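Local coordinates for protein beta-mannosidase (Trichoderma harzianum, PDB 4CVU) that probably hydrolyses terminal beta-D-mannose residues from the non-reducing ends of oligosaccharides, as a glycosylated fungal glycoside hydrolase of family 2, at residues Leu112-Ala116 and Trp190-Glu194; Phe156-Pro160 and Ser207-Pro211; Val859-Leu864 and Val933-Trp937; Val883-Leu889 and Asn902-Pro908. All blocks are in the same frame, centred on the assembly; numbering follows the deposited sequence.

Contact 1: residues Leu112-Ala116 and Trp190-Glu194. With NAG (2-acetamido-2-deoxy-beta-D-glucopyranose), chain C.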
loop_
_atom_site.group_PDB
_atom_site.type_symbol
_atom_site.label_atom_id
_atom_site.label_comp_id
_atom_site.label_asym_id
_atom_site.label_seq_id
_atom_site.Cartn_x
_atom_site.Cartn_y
_atom_site.Cartn_z
ATOM N N LEU A 112 30.888 8.366 9.729
ATOM C CA LEU A 112 30.388 7.142 10.308
ATOM C C LEU A 112 29.308 7.522 11.314
ATOM O O LEU A 112 29.496 8.413 12.120
ATOM C CB LEU A 112 31.497 6.353 10.997
ATOM C CG LEU A 112 32.683 5.937 10.123
ATOM C CD1 LEU A 112 33.806 5.514 11.032
ATOM C CD2 LEU A 112 32.311 4.823 9.134
ATOM N N ASP A 113 28.170 6.837 11.246
ATOM C CA ASP A 113 26.965 7.238 11.956
ATOM C C ASP A 113 26.564 6.125 12.885
ATOM O O ASP A 113 26.157 5.060 12.395
ATOM C CB ASP A 113 25.847 7.486 10.921
ATOM C CG ASP A 113 24.564 7.999 11.533
ATOM O OD1 ASP A 113 24.506 8.397 12.719
ATOM O OD2 ASP A 113 23.572 8.051 10.774
ATOM N N THR A 114 26.736 6.273 14.208
ATOM C CA THR A 114 27.600 7.257 14.879
ATOM C C THR A 114 28.680 6.540 15.773
ATOM O O THR A 114 29.847 6.486 15.410
ATOM C CB THR A 114 26.750 8.255 15.718
ATOM O OG1 THR A 114 26.044 9.121 14.838
ATOM C CG2 THR A 114 27.613 9.113 16.627
ATOM N N TYR A 115 28.266 5.999 16.931
ATOM C CA TYR A 115 29.150 5.221 17.804
ATOM C C TYR A 115 29.510 3.930 17.072
ATOM O O TYR A 115 28.623 3.162 16.687
ATOM C CB TYR A 115 28.502 4.855 19.128
ATOM C CG TYR A 115 28.053 6.001 20.024
ATOM C CD1 TYR A 115 28.960 6.733 20.774
ATOM C CD2 TYR A 115 26.711 6.302 20.159
ATOM C CE1 TYR A 115 28.528 7.777 21.612
ATOM C CE2 TYR A 115 26.269 7.300 21.010
ATOM C CZ TYR A 115 27.167 8.058 21.719
ATOM O OH TYR A 115 26.688 9.082 22.548
ATOM N N ALA A 116 30.804 3.701 16.872
ATOM C CA ALA A 116 31.285 2.546 16.117
ATOM C C ALA A 116 32.587 1.991 16.738
ATOM O O ALA A 116 33.285 2.655 17.499
ATOM C CB ALA A 116 31.513 2.934 14.673
ATOM N N TRP A 190 23.088 13.923 24.453
ATOM C CA TRP A 190 24.363 13.254 24.789
ATOM C C TRP A 190 25.114 12.728 23.577
ATOM O O TRP A 190 26.240 12.285 23.708
ATOM C CB TRP A 190 24.137 12.093 25.808
ATOM C CG TRP A 190 23.923 12.637 27.153
ATOM C CD1 TRP A 190 22.752 12.693 27.841
ATOM C CD2 TRP A 190 24.891 13.306 27.949
ATOM N NE1 TRP A 190 22.930 13.335 29.042
ATOM C CE2 TRP A 190 24.241 13.726 29.128
ATOM C CE3 TRP A 190 26.266 13.563 27.801
ATOM C CZ2 TRP A 190 24.915 14.402 30.146
ATOM C CZ3 TRP A 190 26.938 14.224 28.822
ATOM C CH2 TRP A 190 26.260 14.640 29.973
ATOM N N VAL A 191 24.511 12.790 22.394
ATOM C CA VAL A 191 25.160 12.200 21.211
ATOM C C VAL A 191 25.301 13.186 20.064
ATOM O O VAL A 191 24.351 13.852 19.694
ATOM C CB VAL A 191 24.472 10.907 20.760
ATOM C CG1 VAL A 191 22.976 11.118 20.511
ATOM C CG2 VAL A 191 25.143 10.357 19.508
ATOM N N ARG A 192 26.492 13.259 19.487
ATOM C CA ARG A 192 26.721 14.053 18.294
ATOM C C ARG A 192 26.258 13.273 17.056
ATOM O O ARG A 192 27.058 12.683 16.314
ATOM C CB ARG A 192 28.206 14.434 18.204
ATOM C CG ARG A 192 28.699 15.208 19.393
ATOM C CD ARG A 192 27.837 16.393 19.703
ATOM N NE ARG A 192 27.557 17.150 18.482
ATOM C CZ ARG A 192 26.429 17.807 18.215
ATOM N NH1 ARG A 192 25.414 17.839 19.076
ATOM N NH2 ARG A 192 26.313 18.469 17.067
ATOM N N LYS A 193 24.932 13.304 16.871
ATOM C CA LYS A 193 24.197 12.624 15.800
ATOM C C LYS A 193 23.054 13.567 15.469
ATOM O O LYS A 193 22.563 14.362 16.322
ATOM C CB LYS A 193 23.683 11.226 16.252
ATOM C CG LYS A 193 22.879 10.419 15.207
ATOM C CD LYS A 193 22.749 8.945 15.589
ATOM C CE LYS A 193 21.812 8.115 14.682
ATOM N NZ LYS A 193 21.797 8.578 13.270
ATOM N N GLU A 194 22.643 13.500 14.221
ATOM C CA GLU A 194 21.597 14.347 13.654
ATOM C C GLU A 194 20.413 14.196 14.565
ATOM O O GLU A 194 19.898 13.139 14.790
ATOM C CB GLU A 194 21.323 13.891 12.201
ATOM C CG GLU A 194 20.084 14.435 11.532
ATOM C CD GLU A 194 19.959 14.091 10.038
ATOM O OE1 GLU A 194 19.645 12.958 9.754
ATOM O OE2 GLU A 194 20.142 14.928 9.180
HETATM C C1 NAG C . 27.755 -2.290 19.951
HETATM C C2 NAG C . 28.760 -3.293 20.572
HETATM C C3 NAG C . 29.608 -2.608 21.634
HETATM C C4 NAG C . 30.207 -1.294 21.135
HETATM C C5 NAG C . 29.147 -0.417 20.420
HETATM C C6 NAG C . 29.770 0.825 19.744
HETATM C C7 NAG C . 28.032 -5.606 20.544
HETATM C C8 NAG C . 27.302 -6.740 21.201
HETATM N N2 NAG C . 28.069 -4.432 21.168
HETATM O O3 NAG C . 30.636 -3.505 22.025
HETATM O O4 NAG C . 30.717 -0.593 22.260
HETATM O O5 NAG C . 28.445 -1.165 19.443
HETATM O O6 NAG C . 30.528 0.481 18.596
HETATM O O7 NAG C . 28.559 -5.784 19.467
#
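K193 passes its aliphatic stem across the hydroxyl of T114, at a slant, and carries its ammonium on to the carboxylate of D113. With CG anti to the backbone N (chi1 179°) the chain runs out nearly straight as far as CE, so that K193 CD passes 3.4 Å from T114 OG1 before a bend at the last torsion turns NZ into the acid. The salt bridge is lopsided: K193 NZ sits 2.8 Å from D113 OD1, on its syn side and a little out of the carboxylate plane, while the bond from K193 NZ to D113 OD2 is weak at 3.1 Å. T114 OG1 donates to the anti lone pair of the same D113 OD1 over 2.7 Å, so one oxygen is gripped by two donors. A cis peptide bond joins D113 to T114.

Farther along, T114 CG2 lies 3.6 Å from the carbonyl R192 O. The ring of Y115 meets V191 obliquely, Y115 CE2 standing 3.6 Å from V191 CG2, and helix 159-168 also packs against this tyrosine. Both segments are loops of the galactose-binding-like domain, a beta sandwich. Y115 and A116 border the protein's own N-linked glycan, where A116 C is 3.2 Å from NAG O6.

NZ has further partners in D197 and the carbonyl of P208, while R192 turns away to a salt bridge with E467. The lysine bridges D113 and D197 in a buried setting, which would be expected to keep D113 ionised and to hold its carboxylate in place.

Contact 2: residues Phe156-Pro160 and Ser207-Pro211. With NAG (2-acetamido-2-deoxy-beta-D-glucopyranose), chain C.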
loop_
_atom_site.group_PDB
_atom_site.type_symbol
_atom_site.label_atom_id
_atom_site.label_comp_id
_atom_site.label_asym_id
_atom_site.label_seq_id
_atom_site.Cartn_x
_atom_site.Cartn_y
_atom_site.Cartn_z
ATOM N N PHE A 156 28.580 -0.952 14.563
ATOM C CA PHE A 156 27.808 0.248 14.920
ATOM C C PHE A 156 26.854 -0.011 16.083
ATOM O O PHE A 156 26.085 -0.969 16.057
ATOM C CB PHE A 156 27.005 0.775 13.723
ATOM C CG PHE A 156 27.839 1.300 12.590
ATOM C CD1 PHE A 156 28.255 2.628 12.560
ATOM C CD2 PHE A 156 28.209 0.474 11.532
ATOM C CE1 PHE A 156 29.029 3.110 11.511
ATOM C CE2 PHE A 156 28.976 0.954 10.489
ATOM C CZ PHE A 156 29.387 2.268 10.472
ATOM N N GLY A 157 26.911 0.833 17.117
ATOM C CA GLY A 157 26.060 0.656 18.296
ATOM C C GLY A 157 24.599 0.977 18.079
ATOM O O GLY A 157 24.217 1.631 17.106
ATOM N N SER A 158 23.768 0.481 18.988
ATOM C CA SER A 158 22.422 0.975 19.183
ATOM C C SER A 158 22.574 2.315 19.907
ATOM O O SER A 158 23.115 2.349 20.996
ATOM C CB SER A 158 21.622 0.012 20.035
ATOM O OG SER A 158 20.361 0.545 20.361
ATOM N N VAL A 159 22.128 3.415 19.273
ATOM C CA VAL A 159 22.360 4.736 19.831
ATOM C C VAL A 159 21.501 5.043 21.076
ATOM O O VAL A 159 22.014 5.612 22.054
ATOM C CB VAL A 159 22.286 5.843 18.769
ATOM C CG1 VAL A 159 22.543 7.224 19.360
ATOM C CG2 VAL A 159 23.303 5.604 17.665
ATOM N N PRO A 160 20.198 4.685 21.058
ATOM C CA PRO A 160 19.344 4.837 22.220
ATOM C C PRO A 160 19.891 4.144 23.460
ATOM O O PRO A 160 19.825 4.685 24.556
ATOM C CB PRO A 160 18.074 4.125 21.792
ATOM C CG PRO A 160 17.994 4.365 20.337
ATOM C CD PRO A 160 19.412 4.337 19.859
ATOM N N SER A 207 16.596 6.345 13.858
ATOM C CA SER A 207 17.950 6.247 14.397
ATOM C C SER A 207 18.844 5.297 13.581
ATOM O O SER A 207 19.395 4.331 14.139
ATOM C CB SER A 207 17.917 5.764 15.842
ATOM O OG SER A 207 19.235 5.617 16.318
ATOM N N PRO A 208 19.067 5.628 12.303
ATOM C CA PRO A 208 19.876 4.776 11.421
ATOM C C PRO A 208 21.358 4.854 11.757
ATOM O O PRO A 208 21.819 5.815 12.432
ATOM C CB PRO A 208 19.574 5.349 10.047
ATOM C CG PRO A 208 19.335 6.809 10.315
ATOM C CD PRO A 208 18.507 6.764 11.570
ATOM N N VAL A 209 22.084 3.817 11.348
ATOM C CA VAL A 209 23.526 3.720 11.605
ATOM C C VAL A 209 24.184 3.104 10.399
ATOM O O VAL A 209 23.549 2.325 9.675
ATOM C CB VAL A 209 23.907 2.896 12.847
ATOM C CG1 VAL A 209 23.343 3.546 14.112
ATOM C CG2 VAL A 209 23.425 1.457 12.745
ATOM N N GLY A 210 25.442 3.472 10.194
ATOM C CA GLY A 210 26.228 2.918 9.095
ATOM C C GLY A 210 27.268 3.894 8.569
ATOM O O GLY A 210 27.364 5.041 9.058
ATOM N N PRO A 211 28.038 3.451 7.566
ATOM C CA PRO A 211 29.005 4.291 6.919
ATOM C C PRO A 211 28.247 5.252 6.016
ATOM O O PRO A 211 28.019 4.978 4.839
ATOM C CB PRO A 211 29.864 3.286 6.133
ATOM C CG PRO A 211 28.933 2.205 5.773
ATOM C CD PRO A 211 27.956 2.124 6.918
HETATM C C1 NAG C . 27.755 -2.290 19.951
HETATM C C2 NAG C . 28.760 -3.293 20.572
HETATM C C3 NAG C . 29.608 -2.608 21.634
HETATM C C4 NAG C . 30.207 -1.294 21.135
HETATM C C5 NAG C . 29.147 -0.417 20.420
HETATM C C6 NAG C . 29.770 0.825 19.744
HETATM C C7 NAG C . 28.032 -5.606 20.544
HETATM C C8 NAG C . 27.302 -6.740 21.201
HETATM N N2 NAG C . 28.069 -4.432 21.168
HETATM O O3 NAG C . 30.636 -3.505 22.025
HETATM O O4 NAG C . 30.717 -0.593 22.260
HETATM O O5 NAG C . 28.445 -1.165 19.443
HETATM O O6 NAG C . 30.528 0.481 18.596
HETATM O O7 NAG C . 28.559 -5.784 19.467
HETATM O O HOH W 1 20.571 2.861 16.878
#
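The ring of F156 has the backbone of G210 laid over one face: G210 CA stands 3.6 Å from the ring centroid and 15° off its normal, a CH-pi contact. V209 CB and the nitrogen of P211 come in obliquely, and F156 CZ reaches to 3.3 Å from G210 C. This is the end of strand 152-156 in the beta sandwich of the galactose-binding-like domain, where the chain leaves the sheet and enters helix 159-168 through the N-cap residue S158; the loop 207-211 runs past it in nearly the opposite direction. G210 has backbone angles at which a CB would be jammed against the preceding carbonyl oxygen, and it would also run into P211 CD.

V209 fills the middle. V209 CG2 touches F156 CB at 3.8 Å, while V209 CG1, anti to the carbonyl carbon (chi1 -62°), slips past V159 CG2 and approaches the carbonyl G157 O. On its other flank G157 borders the N-linked glycan, G157 CA lying 3.2 Å from NAG O5. No direct hydrogen bond joins the two segments; at the helix start a water accepts from V159 N at 2.9 Å and is hydrogen-bonded to S207 OG at 3.1 Å.

Contact 3: residues Val859-Leu864 and Val933-Trp937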
loop_
_atom_site.group_PDB
_atom_site.type_symbol
_atom_site.label_atom_id
_atom_site.label_comp_id
_atom_site.label_asym_id
_atom_site.label_seq_id
_atom_site.Cartn_x
_atom_site.Cartn_y
_atom_site.Cartn_z
ATOM N N VAL A 859 -19.992 31.168 -5.264
ATOM C CA VAL A 859 -19.485 30.619 -6.513
ATOM C C VAL A 859 -20.493 29.684 -7.182
ATOM O O VAL A 859 -21.276 28.980 -6.517
ATOM C CB VAL A 859 -18.141 29.858 -6.347
ATOM C CG1 VAL A 859 -16.978 30.839 -6.203
ATOM C CG2 VAL A 859 -18.167 28.911 -5.154
ATOM N N SER A 860 -20.464 29.679 -8.507
ATOM C CA SER A 860 -21.286 28.788 -9.275
ATOM C C SER A 860 -20.346 27.982 -10.154
ATOM O O SER A 860 -19.176 28.292 -10.276
ATOM C CB SER A 860 -22.316 29.590 -10.104
ATOM O OG SER A 860 -21.690 30.527 -10.971
ATOM N N ASP A 861 -20.860 26.960 -10.784
ATOM C CA ASP A 861 -20.021 26.156 -11.667
ATOM C C ASP A 861 -19.451 27.040 -12.795
ATOM O O ASP A 861 -20.191 27.482 -13.680
ATOM C CB ASP A 861 -20.853 25.002 -12.239
ATOM C CG ASP A 861 -20.019 24.020 -13.006
ATOM O OD1 ASP A 861 -18.840 24.321 -13.314
ATOM O OD2 ASP A 861 -20.566 22.955 -13.317
ATOM N N PRO A 862 -18.135 27.301 -12.777
ATOM C CA PRO A 862 -17.485 28.058 -13.843
ATOM C C PRO A 862 -17.343 27.288 -15.152
ATOM O O PRO A 862 -16.903 27.863 -16.136
ATOM C CB PRO A 862 -16.086 28.328 -13.267
ATOM C CG PRO A 862 -15.823 27.111 -12.427
ATOM C CD PRO A 862 -17.151 26.761 -11.814
ATOM N N LYS A 863 -17.673 26.014 -15.157
ATOM C CA LYS A 863 -17.579 25.192 -16.365
ATOM C C LYS A 863 -16.219 25.338 -17.024
ATOM O O LYS A 863 -16.098 25.921 -18.087
ATOM C CB LYS A 863 -18.708 25.554 -17.351
ATOM C CG LYS A 863 -20.086 25.336 -16.748
ATOM C CD LYS A 863 -20.975 24.532 -17.678
ATOM C CE LYS A 863 -22.313 24.203 -17.034
ATOM N NZ LYS A 863 -22.130 23.352 -15.825
ATOM N N LEU A 864 -15.188 24.807 -16.362
ATOM C CA LEU A 864 -13.825 24.956 -16.804
ATOM C C LEU A 864 -13.564 24.031 -17.973
ATOM O O LEU A 864 -14.070 22.918 -17.995
ATOM C CB LEU A 864 -12.845 24.602 -15.678
ATOM C CG LEU A 864 -12.699 25.562 -14.503
ATOM C CD1 LEU A 864 -12.022 24.855 -13.354
ATOM C CD2 LEU A 864 -11.875 26.765 -14.918
ATOM N N VAL A 933 -8.265 19.727 -13.894
ATOM C CA VAL A 933 -8.415 21.107 -13.358
ATOM C C VAL A 933 -9.647 21.200 -12.468
ATOM O O VAL A 933 -10.620 20.494 -12.671
ATOM C CB VAL A 933 -8.427 22.167 -14.498
ATOM C CG1 VAL A 933 -9.633 22.033 -15.416
ATOM C CG2 VAL A 933 -8.378 23.612 -13.932
ATOM N N GLU A 934 -9.641 22.108 -11.479
ATOM C CA GLU A 934 -10.774 22.198 -10.601
ATOM C C GLU A 934 -10.694 23.572 -10.022
ATOM O O GLU A 934 -9.745 24.287 -10.319
ATOM C CB GLU A 934 -10.673 21.181 -9.453
ATOM C CG GLU A 934 -9.641 21.558 -8.386
ATOM C CD GLU A 934 -9.388 20.424 -7.422
ATOM O OE1 GLU A 934 -8.914 19.318 -7.870
ATOM O OE2 GLU A 934 -9.690 20.608 -6.213
ATOM N N SER A 935 -11.706 23.911 -9.224
ATOM C CA SER A 935 -11.746 25.213 -8.510
ATOM C C SER A 935 -12.416 25.094 -7.148
ATOM O O SER A 935 -12.907 24.059 -6.728
ATOM C CB SER A 935 -12.462 26.257 -9.386
ATOM O OG SER A 935 -13.896 26.080 -9.443
ATOM N N LEU A 936 -12.528 26.212 -6.456
ATOM C CA LEU A 936 -13.196 26.205 -5.196
ATOM C C LEU A 936 -14.566 25.569 -5.268
ATOM O O LEU A 936 -14.998 24.867 -4.320
ATOM C CB LEU A 936 -13.349 27.671 -4.753
ATOM C CG LEU A 936 -13.710 27.905 -3.309
ATOM C CD1 LEU A 936 -12.566 27.594 -2.348
ATOM C CD2 LEU A 936 -14.124 29.375 -3.177
ATOM N N TRP A 937 -15.292 25.847 -6.354
ATOM C CA TRP A 937 -16.633 25.289 -6.557
ATOM C C TRP A 937 -16.666 23.793 -6.335
ATOM O O TRP A 937 -17.616 23.247 -5.786
ATOM C CB TRP A 937 -17.124 25.630 -7.986
ATOM C CG TRP A 937 -18.289 24.820 -8.454
ATOM C CD1 TRP A 937 -18.257 23.729 -9.297
ATOM C CD2 TRP A 937 -19.648 25.005 -8.082
ATOM N NE1 TRP A 937 -19.509 23.242 -9.464
ATOM C CE2 TRP A 937 -20.390 23.996 -8.730
ATOM C CE3 TRP A 937 -20.310 25.920 -7.257
ATOM C CZ2 TRP A 937 -21.781 23.873 -8.594
ATOM C CZ3 TRP A 937 -21.697 25.805 -7.108
ATOM C CH2 TRP A 937 -22.424 24.783 -7.783
#
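W937 starts at CB against the proline ring, with W937 CB 4.0 Å from P862 CD, and from there its indole spreads beneath the chain of 859-862. The first torsion puts CG anti to the backbone N (chi1 164°), which carries the rings across the incoming segment. CG and CD1 lie near D861 CA, which stands 3.6 Å from the centroid of the five-membered ring of W937 and 6° off its normal, a CH-pi contact from almost straight above. W937 NE1 comes under D861 CB at 3.6 Å, and the D861 carboxylate lies within 16° of parallel to the indole. Across the ring fusion, W937 CD2 is 3.5 Å from D861 N, and at the far side of the six-membered ring W937 CZ3 lies 3.3 Å from V859 O. The indole thus covers peptide atoms as much as side chains.

These segments are the way in and the way out of the C-terminal Ig-fold domain: 859-864 leads into its first strand, 864-869, and 933-937 finishes its last strand, 932-934, and turns out of it. They run nearly antiparallel, yet no hydrogen bond links them directly; strand 884-890 exchanges backbone bonds with 933-937, W888 N giving to E934 O and L936 N to L885 O.

D861 also folds back on its own segment. D861 OD1 accepts from K863 N at 2.8 Å, an Asx turn, and its OD2 forms a salt bridge with K863 NZ, both donors standing well above the carboxylate plane. At the other end L864 drives CD1 against V933 CG2 at 3.9 Å, and P862 CG rests on S935 OG.

Contact 4: residues Val883-Leu889 and Asn902-Pro908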
loop_
_atom_site.group_PDB
_atom_site.type_symbol
_atom_site.label_atom_id
_atom_site.label_comp_id
_atom_site.label_asym_id
_atom_site.label_seq_id
_atom_site.Cartn_x
_atom_site.Cartn_y
_atom_site.Cartn_z
ATOM N N VAL A 883 -16.833 33.147 -13.011
ATOM C CA VAL A 883 -15.529 33.287 -12.375
ATOM C C VAL A 883 -15.163 32.020 -11.625
ATOM O O VAL A 883 -15.980 31.465 -10.890
ATOM C CB VAL A 883 -15.507 34.443 -11.361
ATOM C CG1 VAL A 883 -14.219 34.429 -10.532
ATOM C CG2 VAL A 883 -15.649 35.755 -12.083
ATOM N N SER A 884 -13.926 31.572 -11.813
ATOM C CA SER A 884 -13.407 30.452 -11.060
ATOM C C SER A 884 -12.400 30.931 -10.043
ATOM O O SER A 884 -11.455 31.612 -10.416
ATOM C CB SER A 884 -12.735 29.469 -12.017
ATOM O OG SER A 884 -11.840 28.685 -11.285
ATOM N N LEU A 885 -12.572 30.569 -8.770
ATOM C CA LEU A 885 -11.619 30.919 -7.723
ATOM C C LEU A 885 -10.737 29.728 -7.379
ATOM O O LEU A 885 -11.217 28.603 -7.335
ATOM C CB LEU A 885 -12.357 31.379 -6.447
ATOM C CG LEU A 885 -13.274 32.571 -6.608
ATOM C CD1 LEU A 885 -13.922 32.956 -5.265
ATOM C CD2 LEU A 885 -12.457 33.717 -7.170
ATOM N N TYR A 886 -9.446 29.986 -7.133
ATOM C CA TYR A 886 -8.495 28.995 -6.677
ATOM C C TYR A 886 -8.483 27.872 -7.717
ATOM O O TYR A 886 -8.637 26.735 -7.334
ATOM C CB TYR A 886 -8.851 28.369 -5.319
ATOM C CG TYR A 886 -8.834 29.373 -4.178
ATOM C CD1 TYR A 886 -7.672 29.685 -3.533
ATOM C CD2 TYR A 886 -9.983 29.991 -3.788
ATOM C CE1 TYR A 886 -7.641 30.645 -2.486
ATOM C CE2 TYR A 886 -9.974 30.948 -2.742
ATOM C CZ TYR A 886 -8.793 31.236 -2.096
ATOM O OH TYR A 886 -8.729 32.202 -1.037
ATOM N N THR A 887 -8.381 28.239 -8.989
ATOM C CA THR A 887 -8.283 27.251 -10.098
ATOM C C THR A 887 -7.046 26.443 -9.904
ATOM O O THR A 887 -5.992 27.024 -9.649
ATOM C CB THR A 887 -8.214 28.013 -11.430
ATOM O OG1 THR A 887 -9.283 28.967 -11.475
ATOM C CG2 THR A 887 -8.327 27.087 -12.648
ATOM N N TRP A 888 -7.111 25.101 -10.110
ATOM C CA TRP A 888 -6.071 24.243 -9.601
ATOM C C TRP A 888 -5.895 23.094 -10.546
ATOM O O TRP A 888 -6.832 22.342 -10.713
ATOM C CB TRP A 888 -6.460 23.693 -8.206
ATOM C CG TRP A 888 -5.423 22.782 -7.613
ATOM C CD1 TRP A 888 -5.507 21.414 -7.471
ATOM C CD2 TRP A 888 -4.121 23.160 -7.145
ATOM N NE1 TRP A 888 -4.336 20.926 -6.895
ATOM C CE2 TRP A 888 -3.468 21.974 -6.703
ATOM C CE3 TRP A 888 -3.457 24.376 -7.020
ATOM C CZ2 TRP A 888 -2.200 21.985 -6.181
ATOM C CZ3 TRP A 888 -2.172 24.380 -6.496
ATOM C CH2 TRP A 888 -1.555 23.207 -6.088
ATOM N N LEU A 889 -4.695 22.977 -11.092
ATOM C CA LEU A 889 -4.290 21.869 -11.949
ATOM C C LEU A 889 -3.575 20.876 -11.108
ATOM O O LEU A 889 -2.770 21.257 -10.262
ATOM C CB LEU A 889 -3.359 22.393 -13.018
ATOM C CG LEU A 889 -3.998 23.430 -13.971
ATOM C CD1 LEU A 889 -2.931 24.343 -14.523
ATOM C CD2 LEU A 889 -4.712 22.742 -15.086
ATOM N N ASN A 902 -0.504 28.355 -10.652
ATOM C CA ASN A 902 -1.558 27.517 -10.117
ATOM C C ASN A 902 -2.268 28.278 -9.008
ATOM O O ASN A 902 -1.730 29.277 -8.522
ATOM C CB ASN A 902 -0.988 26.179 -9.603
ATOM C CG ASN A 902 -1.847 24.999 -9.969
ATOM O OD1 ASN A 902 -2.997 25.166 -10.353
ATOM N ND2 ASN A 902 -1.300 23.797 -9.858
ATOM N N ALA A 903 -3.457 27.812 -8.625
ATOM C CA ALA A 903 -4.271 28.495 -7.625
ATOM C C ALA A 903 -4.494 29.946 -7.996
ATOM O O ALA A 903 -4.090 30.841 -7.275
ATOM C CB ALA A 903 -3.643 28.384 -6.233
ATOM N N PHE A 904 -5.154 30.164 -9.139
ATOM C CA PHE A 904 -5.382 31.500 -9.661
ATOM C C PHE A 904 -6.879 31.781 -9.935
ATOM O O PHE A 904 -7.721 30.872 -10.006
ATOM C CB PHE A 904 -4.558 31.721 -10.941
ATOM C CG PHE A 904 -4.669 30.600 -11.961
ATOM C CD1 PHE A 904 -5.739 30.535 -12.832
ATOM C CD2 PHE A 904 -3.685 29.620 -12.044
ATOM C CE1 PHE A 904 -5.829 29.515 -13.763
ATOM C CE2 PHE A 904 -3.775 28.595 -12.977
ATOM C CZ PHE A 904 -4.865 28.544 -13.838
ATOM N N VAL A 905 -7.215 33.055 -9.981
ATOM C CA VAL A 905 -8.530 33.490 -10.365
ATOM C C VAL A 905 -8.623 33.570 -11.864
ATOM O O VAL A 905 -7.735 34.035 -12.510
ATOM C CB VAL A 905 -8.891 34.870 -9.736
ATOM C CG1 VAL A 905 -10.199 35.398 -10.277
ATOM C CG2 VAL A 905 -8.966 34.751 -8.226
ATOM N N LEU A 906 -9.736 33.114 -12.401
ATOM C CA LEU A 906 -9.940 33.115 -13.823
ATOM C C LEU A 906 -11.330 33.651 -14.123
ATOM O O LEU A 906 -12.275 33.207 -13.514
ATOM C CB LEU A 906 -9.846 31.694 -14.297
ATOM C CG LEU A 906 -9.472 31.406 -15.717
ATOM C CD1 LEU A 906 -8.128 31.951 -16.080
ATOM C CD2 LEU A 906 -9.552 29.911 -15.891
ATOM N N ARG A 907 -11.444 34.580 -15.073
ATOM C CA ARG A 907 -12.740 35.158 -15.464
ATOM C C ARG A 907 -13.105 34.627 -16.823
ATOM O O ARG A 907 -12.255 34.330 -17.577
ATOM C CB ARG A 907 -12.694 36.668 -15.584
ATOM C CG ARG A 907 -11.746 37.387 -14.674
ATOM C CD ARG A 907 -12.156 38.828 -14.605
ATOM N NE ARG A 907 -11.060 39.721 -14.876
ATOM C CZ ARG A 907 -11.172 40.854 -15.554
ATOM N NH1 ARG A 907 -12.335 41.246 -16.070
ATOM N NH2 ARG A 907 -10.094 41.574 -15.744
ATOM N N PRO A 908 -14.388 34.543 -17.129
ATOM C CA PRO A 908 -14.786 33.843 -18.325
ATOM C C PRO A 908 -14.354 34.578 -19.565
ATOM O O PRO A 908 -14.235 35.800 -19.542
ATOM C CB PRO A 908 -16.297 33.757 -18.202
ATOM C CG PRO A 908 -16.678 34.875 -17.313
ATOM C CD PRO A 908 -15.542 35.056 -16.376
#
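T887 holds OG1 anti to its carbonyl carbon (chi1 -50°), and F904 takes the cramped first torsion between backbone N and carbonyl carbon (chi1 48°); together they swing the phenyl ring under the threonine, with T887 CB over its face. The hydroxyl T887 OG1 then donates to F904 O at 2.9 Å. That carbonyl also accepts from T887 N, so one residue grips it twice, and T887 OG1 in turn receives a 2.6 Å bond from S884 OG.

The strands pair antiparallel in the three-stranded sheet of the Ig-fold domain. S884 and L906 form one hydrogen-bonded pair, T887 and F904 another, and the register slips by one between them, a beta bulge where the chain turns at 885-886; next to it A903 and F904 both face T887, a G1 bulge.

At the end of the pairing the amide of N902 lies over the W888 indole, the planes nearly parallel and N902 CG 3.4 Å from W888 CE3. It clasps L889 at both ends: L889 N donates to N902 OD1 at 2.9 Å and N902 ND2 to L889 O at 3.0 Å, each nearly straight at 170° and on a carbonyl lone pair. On the side away from T887 and L906, L885 CD2 packs beside V905 CG2 at 3.8 Å. Beyond the segments, Y886 OH reaches D681. With two in-plane bonds and an indole against its face, the N902 amide is fixed in rotation and does the work of a backbone peptide toward L889.

Contacts 1 and 2 lie side by side in the galactose-binding-like domain, joined by backbone bonds between D113 and G210 and between Y115 and G157, and both border the same glycan. Contacts 3 and 4 share the C-terminal Ig-fold domain, where strand 884-890 has 932-934 on one flank and 904-906 on the other. The pairs are far apart, contacts 1 and 3 having centres about 53 Å from each other. Contacts 1, 2 and 4 are largely buried; contact 3 is more open. Chemistry follows place: a buried charge cluster between loops in contact 1, ring-on-backbone packing in contacts 2 and 3, and true strand pairing in contact 4 alone.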